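Local coordinates for hypothetical protein ybaA (Shigella flexneri, PDB 2OKQ) that is of unknown function, but belongs to the DUF1428 family and builds a two-chain assembly of ferredoxin-like subunits, with sodium ions bound in the crystal, at residues Val82-Glu85 / Glu86-Val90; Met123-Gly127 / Lys128-Tyr132. All blocks are in the same frame, centred on the assembly; numbering follows the deposited sequence. Where two conformers were deposited one is given.

Contact 1: Val82-Glu85 / Glu86-Val90; sequences VKAE and ENEEV
Glu88 turns its carboxylate back on the residue that begins its own turn: OE1 accepts the backbone N-H of Glu85 at 2.7 Å (N to OE1), in a nearly straight bond of 172°. The donor arrives on the anti side of the carboxylate, 34° out of its plane. Glu88 has CG anti to its carbonyl carbon (chi1 -62°), and its extended chain spans the turn to bring OE1 back to that N-H. The second oxygen, OE2, is salt-bridged to Arg129, so this buried acid has partners at both oxygens. Glu85 to Glu88 is a type I beta turn, closed by Glu88 N to Glu85 O at 2.8 Å, and it joins the Schellman motif at the end of helix 78-81 to strand 88-97. Arg79 of that helix bonds to Glu88 O through NH1 and weakly to Glu85 O through NH2. Lys83, at positive phi, is the C-prime residue of the motif, and its NZ is bonded to Val75 O of the second subunit. Deeper in, where branched apolar residues suit a buried place, Val82 CG2 meets Val90 CG2 at 4.2 Å, the two side chains crossing at a slant, and both also touch Val32 of the neighbouring strand 27-36. Val82 O probably accepts Arg129 NH1.

Contact 2: Met123-Gly127 / Lys128-Tyr132; sequences MPFDG and KRMIY
An Asx turn at Asp126, joined to a beta turn from Asp126 to Arg129, leads the chain past Gly127 and Lys128 into strand 131-140, an outermost strand of the chain's sheet. Asp126 OD1 takes the backbone N of Lys128 at 3.1 Å, approached from above the carboxylate plane, while Arg129 N bonds to Asp126 O at 3.0 Å. A weak bond from Met130 N reaches the same carbonyl. With CG anti to the backbone N (chi1 -173°), the short aspartate arm swings forward over the turn, and OD2 is left to receive Arg129 NE at 3.0 Å. The salt bridge is single, through NE alone; OD2 sits at the guanidinium edge, a little out of its plane, while the carboxylate plane is turned 68° from it. The other guanidinium nitrogens turn elsewhere, NH2 to Glu88 and NH1 probably to Val82 O. A water oxygen lies 2.8 Å from both Gly127 O and Met130 O and can donate to either. Because one carboxylate binds both a turn amide and the arginine, the shape of the turn and the direction of the guanidinium are probably coupled, and the two acids around Arg129 probably stabilise its positive charge.

How the contacts relate
Both contacts are turns that deliver the chain into a strand of the same antiparallel sheet: contact 1 leads into strand 88-97 and contact 2 into strand 131-140, with strand 27-36 between them. They meet at Arg129, whose NE belongs to contact 2 while its two terminal nitrogens serve contact 1. In each an acid grips a backbone amide, but the glutamate of contact 1 reaches back three residues, whereas the aspartate of contact 2 reaches forward two. Contact 1 is partly buried, with a buried valine pair and a buried Glu88 below the exposed residues 85-87; contact 2 is a surface contact with a bound water. Each also touches the second subunit.

Contact 1: Val82-Glu85 / Glu86-Val90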
loop_
_atom_site.group_PDB
_atom_site.type_symbol
_atom_site.label_atom_id
_atom_site.label_comp_id
_atom_site.label_asym_id
_atom_site.label_seq_id
_atom_site.Cartn_x
_atom_site.Cartn_y
_atom_site.Cartn_z
ATOM N N VAL A 82 2.055 -9.339 -9.445
ATOM C CA VAL A 82 3.344 -9.864 -8.965
ATOM C C VAL A 82 3.609 -11.310 -9.455
ATOM O O VAL A 82 4.438 -12.048 -8.878
ATOM C CB VAL A 82 3.480 -9.780 -7.438
ATOM C CG1 VAL A 82 3.493 -8.281 -6.980
ATOM C CG2 VAL A 82 2.352 -10.546 -6.743
ATOM N N LYS A 83 2.878 -11.685 -10.493
ATOM C CA LYS A 83 2.951 -13.035 -11.099
ATOM C C LYS A 83 3.048 -14.096 -10.006
ATOM O O LYS A 83 3.968 -14.924 -9.975
ATOM C CB LYS A 83 4.102 -13.123 -12.106
ATOM C CG LYS A 83 3.959 -12.126 -13.233
ATOM C CD LYS A 83 5.097 -12.166 -14.230
ATOM C CE LYS A 83 4.747 -11.318 -15.457
ATOM N NZ LYS A 83 5.907 -11.085 -16.379
ATOM N N ALA A 84 2.082 -14.028 -9.089
ATOM C CA ALA A 84 2.055 -14.849 -7.902
ATOM C C ALA A 84 1.905 -16.308 -8.290
ATOM O O ALA A 84 1.106 -16.632 -9.169
ATOM C CB ALA A 84 0.901 -14.435 -7.005
ATOM N N GLU A 85 2.667 -17.172 -7.631
ATOM C CA GLU A 85 2.544 -18.616 -7.857
ATOM C C GLU A 85 1.613 -19.270 -6.843
ATOM O O GLU A 85 1.301 -18.691 -5.806
ATOM C CB GLU A 85 3.918 -19.278 -7.888
ATOM C CG GLU A 85 4.547 -19.204 -9.268
ATOM C CD GLU A 85 6.054 -19.157 -9.241
ATOM O OE1 GLU A 85 6.680 -19.810 -8.367
ATOM O OE2 GLU A 85 6.621 -18.466 -10.114
ATOM N N GLU A 86 1.172 -20.497 -7.141
ATOM C CA GLU A 86 0.091 -21.125 -6.383
ATOM C C GLU A 86 0.330 -21.162 -4.876
ATOM O O GLU A 86 -0.606 -21.044 -4.085
ATOM C CB GLU A 86 -0.224 -22.514 -6.963
ATOM C CG GLU A 86 -0.851 -22.410 -8.343
ATOM C CD GLU A 86 -1.229 -23.751 -8.963
ATOM O OE1 GLU A 86 -1.982 -24.531 -8.328
ATOM O OE2 GLU A 86 -0.787 -24.008 -10.107
ATOM N N ASN A 87 1.590 -21.285 -4.489
ATOM C CA ASN A 87 1.990 -21.388 -3.088
ATOM C C ASN A 87 2.206 -20.026 -2.410
ATOM O O ASN A 87 2.661 -19.953 -1.254
ATOM C CB ASN A 87 3.299 -22.188 -3.011
ATOM C CG ASN A 87 4.466 -21.468 -3.694
ATOM O OD1 ASN A 87 4.375 -21.070 -4.857
ATOM N ND2 ASN A 87 5.559 -21.293 -2.964
ATOM N N GLU A 88 1.903 -18.956 -3.132
ATOM C CA GLU A 88 2.258 -17.606 -2.680
ATOM C C GLU A 88 1.016 -16.775 -2.380
ATOM O O GLU A 88 -0.033 -17.018 -2.951
ATOM C CB GLU A 88 3.085 -16.894 -3.743
ATOM C CG GLU A 88 4.409 -17.549 -4.068
ATOM C CD GLU A 88 5.207 -16.795 -5.107
ATOM O OE1 GLU A 88 4.616 -16.247 -6.040
ATOM O OE2 GLU A 88 6.448 -16.768 -4.990
ATOM N N GLU A 89 1.170 -15.787 -1.496
ATOM C CA GLU A 89 0.115 -14.815 -1.171
ATOM C C GLU A 89 0.649 -13.424 -1.460
ATOM O O GLU A 89 1.860 -13.223 -1.441
ATOM C CB GLU A 89 -0.227 -14.867 0.316
ATOM C CG GLU A 89 -0.879 -16.181 0.785
ATOM C CD GLU A 89 -2.364 -16.246 0.496
ATOM O OE1 GLU A 89 -2.882 -15.439 -0.308
ATOM O OE2 GLU A 89 -3.024 -17.130 1.080
ATOM N N VAL A 90 -0.257 -12.480 -1.700
ATOM C CA VAL A 90 0.126 -11.095 -2.026
ATOM C C VAL A 90 0.242 -10.273 -0.755
ATOM O O VAL A 90 -0.612 -10.362 0.126
ATOM C CB VAL A 90 -0.894 -10.436 -2.970
ATOM C CG1 VAL A 90 -0.499 -8.972 -3.244
ATOM C CG2 VAL A 90 -0.949 -11.209 -4.302
#

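Contact 2: Met123-Gly127 / Lys128-Tyr132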
loop_
_atom_site.group_PDB
_atom_site.type_symbol
_atom_site.label_atom_id
_atom_site.label_comp_id
_atom_site.label_asym_id
_atom_site.label_seq_id
_atom_site.Cartn_x
_atom_site.Cartn_y
_atom_site.Cartn_z
ATOM N N MET A 123 16.001 -12.888 1.957
ATOM C CA MET A 123 14.626 -12.546 1.564
ATOM C C MET A 123 13.728 -13.767 1.404
ATOM O O MET A 123 13.977 -14.609 0.532
ATOM C CB MET A 123 14.624 -11.796 0.233
ATOM C CG MET A 123 15.049 -10.348 0.302
ATOM S SD MET A 123 15.077 -9.638 -1.352
ATOM C CE MET A 123 16.547 -10.394 -2.062
ATOM N N PRO A 124 12.665 -13.856 2.222
ATOM C CA PRO A 124 11.702 -14.943 2.078
ATOM C C PRO A 124 10.735 -14.726 0.912
ATOM O O PRO A 124 9.587 -15.153 0.988
ATOM C CB PRO A 124 10.939 -14.923 3.412
ATOM C CG PRO A 124 11.583 -13.855 4.256
ATOM C CD PRO A 124 12.303 -12.953 3.322
ATOM N N PHE A 125 11.193 -14.063 -0.149
ATOM C CA PHE A 125 10.384 -13.826 -1.348
ATOM C C PHE A 125 11.257 -13.561 -2.565
ATOM O O PHE A 125 12.451 -13.275 -2.437
ATOM C CB PHE A 125 9.421 -12.645 -1.150
ATOM C CG PHE A 125 10.108 -11.325 -0.925
ATOM C CD1 PHE A 125 10.441 -10.502 -1.999
ATOM C CD2 PHE A 125 10.419 -10.900 0.362
ATOM C CE1 PHE A 125 11.064 -9.290 -1.790
ATOM C CE2 PHE A 125 11.049 -9.688 0.574
ATOM C CZ PHE A 125 11.366 -8.886 -0.501
ATOM N N ASP A 126 10.643 -13.621 -3.741
ATOM C CA ASP A 126 11.340 -13.379 -4.992
ATOM C C ASP A 126 11.416 -11.884 -5.316
ATOM O O ASP A 126 10.446 -11.285 -5.793
ATOM C CB ASP A 126 10.664 -14.152 -6.127
ATOM C CG ASP A 126 11.443 -14.093 -7.432
ATOM O OD1 ASP A 126 12.516 -13.443 -7.485
ATOM O OD2 ASP A 126 10.971 -14.699 -8.417
ATOM N N GLY A 127 12.594 -11.306 -5.082
ATOM C CA GLY A 127 12.852 -9.890 -5.335
ATOM C C GLY A 127 12.553 -9.420 -6.747
ATOM O O GLY A 127 12.242 -8.251 -6.953
ATOM N N LYS A 128 12.637 -10.329 -7.721
ATOM C CA LYS A 128 12.384 -9.997 -9.123
ATOM C C LYS A 128 10.942 -9.632 -9.378
ATOM O O LYS A 128 10.640 -8.793 -10.232
ATOM C CB LYS A 128 12.766 -11.170 -10.028
ATOM C CG LYS A 128 14.226 -11.228 -10.382
ATOM C CD LYS A 128 14.489 -12.499 -11.188
ATOM C CE LYS A 128 15.867 -12.499 -11.826
ATOM N NZ LYS A 128 16.035 -13.710 -12.689
ATOM N N ARG A 129 10.044 -10.262 -8.627
ATOM C CA ARG A 129 8.625 -10.097 -8.866
ATOM C C ARG A 129 7.976 -9.018 -7.986
ATOM O O ARG A 129 6.847 -8.627 -8.238
ATOM C CB ARG A 129 7.908 -11.446 -8.761
ATOM C CG ARG A 129 8.135 -12.264 -10.028
ATOM C CD ARG A 129 7.460 -13.622 -9.980
ATOM N NE ARG A 129 8.018 -14.480 -8.943
ATOM C CZ ARG A 129 7.324 -14.977 -7.927
ATOM N NH1 ARG A 129 6.038 -14.667 -7.777
ATOM N NH2 ARG A 129 7.923 -15.764 -7.046
ATOM N N MET A 130 8.712 -8.527 -6.991
ATOM C CA MET A 130 8.284 -7.366 -6.196
ATOM C C MET A 130 8.027 -6.177 -7.133
ATOM O O MET A 130 8.800 -5.946 -8.072
ATOM C CB MET A 130 9.362 -7.020 -5.160
ATOM C CG MET A 130 9.065 -5.808 -4.254
ATOM S SD MET A 130 10.384 -5.460 -3.059
ATOM C CE MET A 130 11.688 -4.923 -4.176
ATOM N N ILE A 131 6.955 -5.424 -6.907
ATOM C CA ILE A 131 6.797 -4.158 -7.625
ATOM C C ILE A 131 6.941 -3.029 -6.601
ATOM O O ILE A 131 6.617 -3.213 -5.433
ATOM C CB ILE A 131 5.494 -4.059 -8.429
ATOM C CG1 ILE A 131 4.248 -4.125 -7.520
ATOM C CG2 ILE A 131 5.458 -5.169 -9.499
ATOM C CD1 ILE A 131 2.904 -4.019 -8.311
ATOM N N TYR A 132 7.462 -1.887 -7.050
ATOM C CA TYR A 132 7.890 -0.834 -6.115
ATOM C C TYR A 132 7.834 0.501 -6.814
ATOM O O TYR A 132 8.122 0.583 -8.001
ATOM C CB TYR A 132 9.342 -1.077 -5.688
ATOM C CG TYR A 132 9.986 0.140 -5.051
ATOM C CD1 TYR A 132 9.682 0.497 -3.736
ATOM C CD2 TYR A 132 10.886 0.941 -5.773
ATOM C CE1 TYR A 132 10.274 1.623 -3.132
ATOM C CE2 TYR A 132 11.476 2.071 -5.186
ATOM C CZ TYR A 132 11.170 2.397 -3.870
ATOM O OH TYR A 132 11.739 3.499 -3.277
HETATM O O HOH W 1 11.621 -5.913 -8.335
#